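PDB 3COL: putative transcription regulator from Lactobacillus plantarum WCFS1, which probably binds operator DNA as a homodimer through an N-terminal helix-turn-helix and regulates transcription, as other members of the TetR family do. Local coordinates for residues Arg68-Thr73 against Val93-Asp98; Ala140-Lys145 against Leu150-His155; Met156-Ser161 against Trp190-Gln195. All blocks are in the same frame, centred on the assembly; numbering follows the deposited sequence.

Contact 1: residues Arg68-Thr73 against Val93-Asp98; sequences RILSTT and VQQVYD
Gln95 and Val96, neighbours on helix 85-102, meet Ile69 and Leu70, just ahead of helix 72-78. Gln95 comes first and does two jobs. Its CG lies anti to the backbone N (chi1 -177°) and the chain then bends at chi2, which turns the amide toward the Ile69 carbonyl. NE2 of Gln95 donates to Ile69 O at 2.9 Å; the N-H...O angle is 157°, and the donor sits almost straight ahead of the carbonyl, with the oxygen close to the amide plane of Gln95. CD2 of Leu70 lies alongside the CB-CG part of the same side chain, 3.6 Å from CG of Gln95, the two chains running antiparallel. With an alanine here, the Ile69 carbonyl is likely to lose its amide donor and the Leu70 methyl its aliphatic neighbour. Val96 follows with a purely apolar contact, its CG2 4.1 Å from CG2 of Ile69 as the two branched chains meet at a slant. Val96 also packs against Phe160 and Ile163 of helix 152-171. One side-chain bond to a main-chain carbonyl, flanked by aliphatic packing, thus joins residues 69-70 to helix 85-102 of what is, as in other TetR-family proteins, probably the ligand-binding and dimerisation domain.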
loop_
_atom_site.group_PDB
_atom_site.type_symbol
_atom_site.label_atom_id
_atom_site.label_comp_id
_atom_site.label_asym_id
_atom_site.label_seq_id
_atom_site.Cartn_x
_atom_site.Cartn_y
_atom_site.Cartn_z
ATOM N N ARG A 68 1.647 -11.268 14.613
ATOM C CA ARG A 68 3.096 -11.264 14.770
ATOM C C ARG A 68 3.687 -9.850 14.939
ATOM O O ARG A 68 4.841 -9.692 15.338
ATOM C CB ARG A 68 3.786 -12.033 13.615
ATOM C CG ARG A 68 4.456 -13.333 14.064
ATOM C CD ARG A 68 5.522 -13.822 13.058
ATOM N NE ARG A 68 5.066 -14.909 12.162
ATOM C CZ ARG A 68 4.611 -14.729 10.926
ATOM N NH1 ARG A 68 4.512 -13.499 10.425
ATOM N NH2 ARG A 68 4.258 -15.777 10.192
ATOM N N ILE A 69 2.910 -8.820 14.648
ATOM C CA ILE A 69 3.471 -7.470 14.688
ATOM C C ILE A 69 3.872 -7.008 16.116
ATOM O O ILE A 69 5.039 -6.629 16.347
ATOM C CB ILE A 69 2.569 -6.460 13.990
ATOM C CG1 ILE A 69 2.239 -6.950 12.569
ATOM C CG2 ILE A 69 3.238 -5.044 13.984
ATOM C CD1 ILE A 69 1.261 -6.084 11.828
ATOM N N LEU A 70 2.937 -7.094 17.060
ATOM C CA LEU A 70 3.160 -6.669 18.444
ATOM C C LEU A 70 2.946 -7.796 19.443
ATOM O O LEU A 70 1.959 -8.519 19.358
ATOM C CB LEU A 70 2.186 -5.541 18.802
ATOM C CG LEU A 70 2.156 -4.325 17.884
ATOM C CD1 LEU A 70 0.898 -3.539 18.111
ATOM C CD2 LEU A 70 3.388 -3.464 18.067
ATOM N N SER A 71 3.852 -7.893 20.423
ATOM C CA SER A 71 3.722 -8.835 21.526
ATOM C C SER A 71 2.806 -8.259 22.592
ATOM O O SER A 71 2.411 -7.080 22.514
ATOM C CB SER A 71 5.084 -9.132 22.132
ATOM O OG SER A 71 5.551 -8.031 22.907
ATOM N N THR A 72 2.467 -9.099 23.569
ATOM C CA THR A 72 1.700 -8.715 24.764
ATOM C C THR A 72 2.450 -7.648 25.561
ATOM O O THR A 72 1.854 -6.661 25.991
ATOM C CB THR A 72 1.442 -9.939 25.675
ATOM O OG1 THR A 72 1.126 -11.083 24.866
ATOM C CG2 THR A 72 0.284 -9.675 26.645
ATOM N N THR A 73 3.752 -7.885 25.747
ATOM C CA THR A 73 4.732 -6.910 26.242
ATOM C C THR A 73 4.674 -5.542 25.521
ATOM O O THR A 73 4.626 -4.491 26.180
ATOM C CB THR A 73 6.157 -7.495 26.112
ATOM O OG1 THR A 73 6.264 -8.636 26.970
ATOM C CG2 THR A 73 7.214 -6.496 26.514
ATOM N N VAL A 93 6.039 2.532 16.193
ATOM C CA VAL A 93 6.521 2.564 14.845
ATOM C C VAL A 93 7.854 1.814 14.751
ATOM O O VAL A 93 8.131 1.169 13.752
ATOM C CB VAL A 93 6.654 4.020 14.322
ATOM C CG1 VAL A 93 7.159 4.024 12.874
ATOM C CG2 VAL A 93 5.289 4.735 14.402
ATOM N N GLN A 94 8.681 1.902 15.784
ATOM C CA GLN A 94 9.947 1.177 15.753
ATOM C C GLN A 94 9.743 -0.353 15.737
ATOM O O GLN A 94 10.452 -1.074 15.021
ATOM C CB GLN A 94 10.858 1.621 16.889
ATOM C CG GLN A 94 12.072 0.747 17.088
ATOM C CD GLN A 94 13.220 1.567 17.520
ATOM O OE1 GLN A 94 13.126 2.338 18.488
ATOM N NE2 GLN A 94 14.319 1.458 16.788
ATOM N N GLN A 95 8.781 -0.840 16.511
ATOM C CA GLN A 95 8.378 -2.258 16.440
ATOM C C GLN A 95 7.841 -2.685 15.047
ATOM O O GLN A 95 8.268 -3.702 14.497
ATOM C CB GLN A 95 7.353 -2.573 17.547
ATOM C CG GLN A 95 6.906 -4.047 17.631
ATOM C CD GLN A 95 8.069 -5.058 17.596
ATOM O OE1 GLN A 95 9.146 -4.832 18.169
ATOM N NE2 GLN A 95 7.838 -6.190 16.928
ATOM N N VAL A 96 6.925 -1.918 14.467
ATOM C CA VAL A 96 6.406 -2.242 13.093
ATOM C C VAL A 96 7.579 -2.332 12.111
ATOM O O VAL A 96 7.670 -3.251 11.311
ATOM C CB VAL A 96 5.340 -1.209 12.610
ATOM C CG1 VAL A 96 4.842 -1.528 11.145
ATOM C CG2 VAL A 96 4.164 -1.124 13.554
ATOM N N TYR A 97 8.488 -1.371 12.204
ATOM C CA TYR A 97 9.707 -1.315 11.395
ATOM C C TYR A 97 10.576 -2.555 11.548
ATOM O O TYR A 97 10.895 -3.211 10.545
ATOM C CB TYR A 97 10.487 -0.038 11.746
ATOM C CG TYR A 97 11.791 0.176 11.030
ATOM C CD1 TYR A 97 11.844 0.887 9.829
ATOM C CD2 TYR A 97 12.997 -0.307 11.583
ATOM C CE1 TYR A 97 13.092 1.094 9.163
ATOM C CE2 TYR A 97 14.242 -0.099 10.946
ATOM C CZ TYR A 97 14.277 0.602 9.735
ATOM O OH TYR A 97 15.499 0.786 9.092
ATOM N N ASP A 98 10.936 -2.896 12.789
ATOM C CA ASP A 98 11.750 -4.106 13.037
ATOM C C ASP A 98 11.013 -5.344 12.555
ATOM O O ASP A 98 11.617 -6.210 11.889
ATOM C CB ASP A 98 12.055 -4.290 14.526
ATOM C CG ASP A 98 13.000 -3.222 15.087
ATOM O OD1 ASP A 98 13.741 -2.571 14.317
ATOM O OD2 ASP A 98 13.015 -3.079 16.330
#

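Contact 2: residues Ala140-Lys145 against Leu150-His155; sequences AAIDAK and LPVSLH
Ile142 reaches from the end of helix 133-143 toward the start of helix 152-171 and the residue leading into it, and its CD1 makes the nearest approach to each of the three residues it touches. CG1 is anti to the carbonyl carbon (chi1 -71°) and chi2 is extended at 159°, which carries the terminal methyl outward to them. CD1 of Ile142 comes 3.4 Å from O of Leu150, a van der Waals approach to a carbonyl with no hydrogen bond involved. On Val152 it is CG2 that CD1 of Ile142 meets, at 4.1 Å. CD1 of Ile142 is also 4.1 Å from ND1 of His155, approaching the imidazole at a slant, while CG1 of Ile142 stands 4.2 Å from CE1 of that His155 ring. NE2 of the same ring makes a weak hydrogen bond to O of Met193. This is the corner between two successive helices of the all-helical fold: Lys145, with positive phi (59°), ends the first helix in a Schellman motif, and Pro151 occupies the N-cap position of the second. Ile147, between the two segments, packs on both Ile142 and His155.

Away from that methyl the contact thins quickly. Leu150 takes part mainly through its carbonyl, since its side chain starts off away from the first helix. It packs instead against Tyr180 of the second subunit, where Ser153 OG also bonds to Asn169 ND2 of that subunit and Leu154 packs on its Thr165. The outer face at the end of helix 133-143 is exposed, and Ile142 alone of residues 140-145 reaches across.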
loop_
_atom_site.group_PDB
_atom_site.type_symbol
_atom_site.label_atom_id
_atom_site.label_comp_id
_atom_site.label_asym_id
_atom_site.label_seq_id
_atom_site.Cartn_x
_atom_site.Cartn_y
_atom_site.Cartn_z
ATOM N N ALA A 140 -5.853 9.529 21.347
ATOM C CA ALA A 140 -5.353 10.294 22.491
ATOM C C ALA A 140 -4.306 11.324 22.055
ATOM O O ALA A 140 -4.346 12.469 22.478
ATOM C CB ALA A 140 -4.792 9.360 23.563
ATOM N N ALA A 141 -3.423 10.920 21.135
ATOM C CA ALA A 141 -2.421 11.823 20.576
ATOM C C ALA A 141 -3.078 12.941 19.745
ATOM O O ALA A 141 -2.617 14.091 19.747
ATOM C CB ALA A 141 -1.386 11.014 19.730
ATOM N N ILE A 142 -4.136 12.596 19.019
ATOM C CA ILE A 142 -4.895 13.586 18.273
ATOM C C ILE A 142 -5.551 14.572 19.252
ATOM O O ILE A 142 -5.401 15.771 19.101
ATOM C CB ILE A 142 -5.926 12.934 17.320
ATOM C CG1 ILE A 142 -5.213 12.270 16.150
ATOM C CG2 ILE A 142 -6.913 13.959 16.772
ATOM C CD1 ILE A 142 -6.052 11.211 15.453
ATOM N N ASP A 143 -6.240 14.065 20.267
ATOM C CA ASP A 143 -6.860 14.944 21.271
ATOM C C ASP A 143 -5.879 15.889 21.967
ATOM O O ASP A 143 -6.240 17.020 22.296
ATOM C CB ASP A 143 -7.642 14.134 22.303
ATOM C CG ASP A 143 -8.472 15.019 23.248
ATOM O OD1 ASP A 143 -9.343 15.807 22.781
ATOM O OD2 ASP A 143 -8.240 14.916 24.473
ATOM N N ALA A 144 -4.639 15.431 22.169
ATOM C CA ALA A 144 -3.644 16.211 22.895
ATOM C C ALA A 144 -2.991 17.249 21.981
ATOM O O ALA A 144 -2.172 18.052 22.430
ATOM C CB ALA A 144 -2.616 15.313 23.477
ATOM N N LYS A 145 -3.386 17.228 20.719
ATOM C CA LYS A 145 -2.774 17.999 19.655
ATOM C C LYS A 145 -1.278 17.687 19.451
ATOM O O LYS A 145 -0.501 18.545 19.036
ATOM C CB LYS A 145 -3.075 19.501 19.806
ATOM C CG LYS A 145 -4.582 19.826 19.640
ATOM C CD LYS A 145 -4.816 21.252 19.088
ATOM C CE LYS A 145 -6.306 21.568 18.857
ATOM N NZ LYS A 145 -6.616 23.049 19.101
ATOM N N LEU A 150 -6.194 14.436 11.806
ATOM C CA LEU A 150 -6.535 13.715 10.615
ATOM C C LEU A 150 -6.980 12.331 11.049
ATOM O O LEU A 150 -6.681 11.904 12.172
ATOM C CB LEU A 150 -5.307 13.593 9.689
ATOM C CG LEU A 150 -4.855 14.875 8.951
ATOM C CD1 LEU A 150 -3.525 14.650 8.256
ATOM C CD2 LEU A 150 -5.931 15.341 7.953
ATOM N N PRO A 151 -7.661 11.610 10.144
ATOM C CA PRO A 151 -8.175 10.303 10.511
ATOM C C PRO A 151 -7.082 9.351 10.944
ATOM O O PRO A 151 -5.937 9.372 10.437
ATOM C CB PRO A 151 -8.855 9.789 9.233
ATOM C CG PRO A 151 -9.072 10.996 8.383
ATOM C CD PRO A 151 -7.991 11.968 8.741
ATOM N N VAL A 152 -7.456 8.507 11.897
ATOM C CA VAL A 152 -6.552 7.483 12.377
ATOM C C VAL A 152 -6.022 6.652 11.210
ATOM O O VAL A 152 -4.889 6.240 11.236
ATOM C CB VAL A 152 -7.248 6.606 13.408
ATOM C CG1 VAL A 152 -6.376 5.393 13.725
ATOM C CG2 VAL A 152 -7.527 7.432 14.643
ATOM N N SER A 153 -6.841 6.428 10.187
ATOM C CA SER A 153 -6.440 5.566 9.057
ATOM C C SER A 153 -5.318 6.219 8.248
ATOM O O SER A 153 -4.511 5.511 7.626
ATOM C CB SER A 153 -7.648 5.261 8.131
ATOM O OG SER A 153 -8.225 6.471 7.657
ATOM N N LEU A 154 -5.269 7.561 8.247
ATOM C CA LEU A 154 -4.191 8.273 7.546
ATOM C C LEU A 154 -2.838 8.188 8.258
ATOM O O LEU A 154 -1.798 8.025 7.619
ATOM C CB LEU A 154 -4.528 9.746 7.290
ATOM C CG LEU A 154 -5.601 10.178 6.281
ATOM C CD1 LEU A 154 -5.225 11.494 5.541
ATOM C CD2 LEU A 154 -5.889 9.159 5.323
ATOM N N HIS A 155 -2.870 8.316 9.578
ATOM C CA HIS A 155 -1.723 8.067 10.445
ATOM C C HIS A 155 -1.200 6.627 10.360
ATOM O O HIS A 155 0.008 6.414 10.157
ATOM C CB HIS A 155 -2.087 8.417 11.882
ATOM C CG HIS A 155 -2.153 9.895 12.132
ATOM N ND1 HIS A 155 -3.336 10.567 12.401
ATOM C CD2 HIS A 155 -1.181 10.830 12.140
ATOM C CE1 HIS A 155 -3.081 11.858 12.566
ATOM N NE2 HIS A 155 -1.776 12.035 12.419
#

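Contact 3: residues Met156-Ser161 against Trp190-Gln195; sequences MGVVFS and WDAMKQ
Val158 and Val159 of helix 152-171 pack against Ala192 and Met193 at the end of helix 182-193 in a buried, wholly apolar helix-helix contact within the C-terminal part of the fold. The backbones come nearest at Val158 and Ala192, whose CA atoms are 7.3 Å apart, a spacing that the small alanine permits. CG2 of Val158 reaches CB of Ala192 at 3.6 Å. CG1 of Val158, the other branch, is set between the backbone N and the carbonyl carbon (chi1 67°) and lies 3.9 Å from CG of Met193. Met193 is a selenomethionine in this crystal; its chain runs extended through chi2 and bends at chi3 (77°), and SE stops 3.9 Å from CG2 of Val159. The two valines therefore touch different stations along one unbranched chain, each crossing it at a slant. Val158 and Ala192 also pack on their counterparts in the second subunit, and Asp191 OD2 forms a salt bridge there with Lys148 NZ of that subunit, consistent with the helical dimer interface of TetR-family regulators. With no hydrogen bond between the two segments, their association rests on shape fit and burial of apolar surface, the polar links being made to residues around them.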
loop_
_atom_site.group_PDB
_atom_site.type_symbol
_atom_site.label_atom_id
_atom_site.label_comp_id
_atom_site.label_asym_id
_atom_site.label_seq_id
_atom_site.Cartn_x
_atom_site.Cartn_y
_atom_site.Cartn_z
HETATM N N MSE A 156 -2.110 5.659 10.529
HETATM C CA MSE A 156 -1.819 4.229 10.299
HETATM C C MSE A 156 -1.213 3.996 8.919
HETATM O O MSE A 156 -0.215 3.299 8.769
HETATM C CB MSE A 156 -3.108 3.405 10.417
HETATM C CG MSE A 156 -3.601 3.232 11.847
HETATM SE SE MSE A 156 -2.229 2.354 12.920
HETATM C CE MSE A 156 -2.390 0.526 12.220
ATOM N N GLY A 157 -1.838 4.600 7.919
ATOM C CA GLY A 157 -1.452 4.462 6.498
ATOM C C GLY A 157 -0.028 4.907 6.214
ATOM O O GLY A 157 0.721 4.192 5.530
ATOM N N VAL A 158 0.368 6.069 6.732
ATOM C CA VAL A 158 1.725 6.560 6.534
ATOM C C VAL A 158 2.794 5.660 7.198
ATOM O O VAL A 158 3.855 5.406 6.599
ATOM C CB VAL A 158 1.894 8.078 6.921
ATOM C CG1 VAL A 158 1.736 8.322 8.437
ATOM C CG2 VAL A 158 3.271 8.551 6.506
ATOM N N VAL A 159 2.503 5.181 8.416
ATOM C CA VAL A 159 3.334 4.227 9.117
ATOM C C VAL A 159 3.511 2.959 8.291
ATOM O O VAL A 159 4.633 2.521 8.012
ATOM C CB VAL A 159 2.714 3.865 10.493
ATOM C CG1 VAL A 159 3.511 2.667 11.202
ATOM C CG2 VAL A 159 2.715 5.068 11.378
ATOM N N PHE A 160 2.414 2.334 7.926
ATOM C CA PHE A 160 2.510 1.052 7.264
ATOM C C PHE A 160 3.010 1.127 5.846
ATOM O O PHE A 160 3.823 0.279 5.422
ATOM C CB PHE A 160 1.183 0.274 7.391
ATOM C CG PHE A 160 1.064 -0.403 8.719
ATOM C CD1 PHE A 160 1.343 -1.750 8.848
ATOM C CD2 PHE A 160 0.756 0.340 9.873
ATOM C CE1 PHE A 160 1.268 -2.360 10.091
ATOM C CE2 PHE A 160 0.692 -0.251 11.096
ATOM C CZ PHE A 160 0.957 -1.602 11.221
ATOM N N SER A 161 2.541 2.130 5.100
ATOM C CA SER A 161 2.935 2.258 3.680
ATOM C C SER A 161 4.416 2.562 3.496
ATOM O O SER A 161 5.070 1.959 2.649
ATOM C CB SER A 161 2.078 3.285 2.956
ATOM O OG SER A 161 2.608 3.560 1.677
ATOM N N TRP A 190 7.259 10.422 11.242
ATOM C CA TRP A 190 6.935 11.301 12.372
ATOM C C TRP A 190 6.592 12.722 11.930
ATOM O O TRP A 190 5.648 13.315 12.448
ATOM C CB TRP A 190 8.073 11.311 13.450
ATOM C CG TRP A 190 7.760 12.177 14.695
ATOM C CD1 TRP A 190 8.505 13.232 15.176
ATOM C CD2 TRP A 190 6.619 12.066 15.586
ATOM N NE1 TRP A 190 7.910 13.760 16.289
ATOM C CE2 TRP A 190 6.749 13.085 16.557
ATOM C CE3 TRP A 190 5.484 11.222 15.631
ATOM C CZ2 TRP A 190 5.809 13.264 17.589
ATOM C CZ3 TRP A 190 4.549 11.403 16.636
ATOM C CH2 TRP A 190 4.707 12.419 17.607
ATOM N N ASP A 191 7.375 13.293 11.012
ATOM C CA ASP A 191 6.982 14.580 10.365
ATOM C C ASP A 191 5.559 14.532 9.762
ATOM O O ASP A 191 4.765 15.482 9.919
ATOM C CB ASP A 191 7.976 15.003 9.269
ATOM C CG ASP A 191 9.316 15.443 9.837
ATOM O OD1 ASP A 191 9.410 15.543 11.070
ATOM O OD2 ASP A 191 10.272 15.683 9.060
ATOM N N ALA A 192 5.274 13.450 9.034
ATOM C CA ALA A 192 3.931 13.249 8.408
ATOM C C ALA A 192 2.856 13.331 9.487
ATOM O O ALA A 192 1.904 14.053 9.334
ATOM C CB ALA A 192 3.856 11.918 7.751
HETATM N N MSE A 193 3.045 12.606 10.587
HETATM C CA MSE A 193 2.051 12.529 11.674
HETATM C C MSE A 193 1.941 13.765 12.588
HETATM O O MSE A 193 0.853 14.117 13.021
HETATM C CB MSE A 193 2.356 11.320 12.590
HETATM C CG MSE A 193 2.361 9.936 11.892
HETATM SE SE MSE A 193 2.922 8.550 13.106
HETATM C CE MSE A 193 1.297 8.302 14.173
ATOM N N LYS A 194 3.064 14.362 12.953
ATOM C CA LYS A 194 3.079 15.283 14.085
ATOM C C LYS A 194 2.388 16.604 13.807
ATOM O O LYS A 194 2.344 17.070 12.675
ATOM C CB LYS A 194 4.489 15.481 14.657
ATOM C CG LYS A 194 5.369 16.443 13.895
ATOM C CD LYS A 194 6.673 16.683 14.656
ATOM C CE LYS A 194 7.795 17.053 13.702
ATOM N NZ LYS A 194 7.498 18.402 13.184
ATOM N N GLN A 195 1.823 17.185 14.863
ATOM C CA GLN A 195 1.001 18.374 14.745
ATOM C C GLN A 195 1.879 19.600 14.393
ATOM O O GLN A 195 2.867 19.864 15.062
ATOM C CB GLN A 195 0.209 18.551 16.029
ATOM C CG GLN A 195 -0.367 19.948 16.263
ATOM C CD GLN A 195 -1.509 20.262 15.310
ATOM O OE1 GLN A 195 -2.481 19.501 15.201
ATOM N NE2 GLN A 195 -1.406 21.404 14.631
#

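Overall arrangement
Following the chain from the N terminus, contact 1 closes first, bringing helix 85-102 back to residues 68-73, which follow helix 54-67. Contact 2 closes a much shorter loop at the turn between helices 133-143 and 152-171. Contact 3 then joins helix 152-171 to the last helix, 182-193. The three are in series, with no nesting or crossing. Contacts 1 and 2 do not touch, their nearest atoms being about 7 Å apart, but contact 3 meets both: Val96 CG1 lies 3.8 Å from Phe160 CE1, and His155 NE2 approaches Met193 O weakly at 3.4 Å. Contacts 2 and 3 share helix 152-171, which connects contact 1 with the dimer interface that both reach.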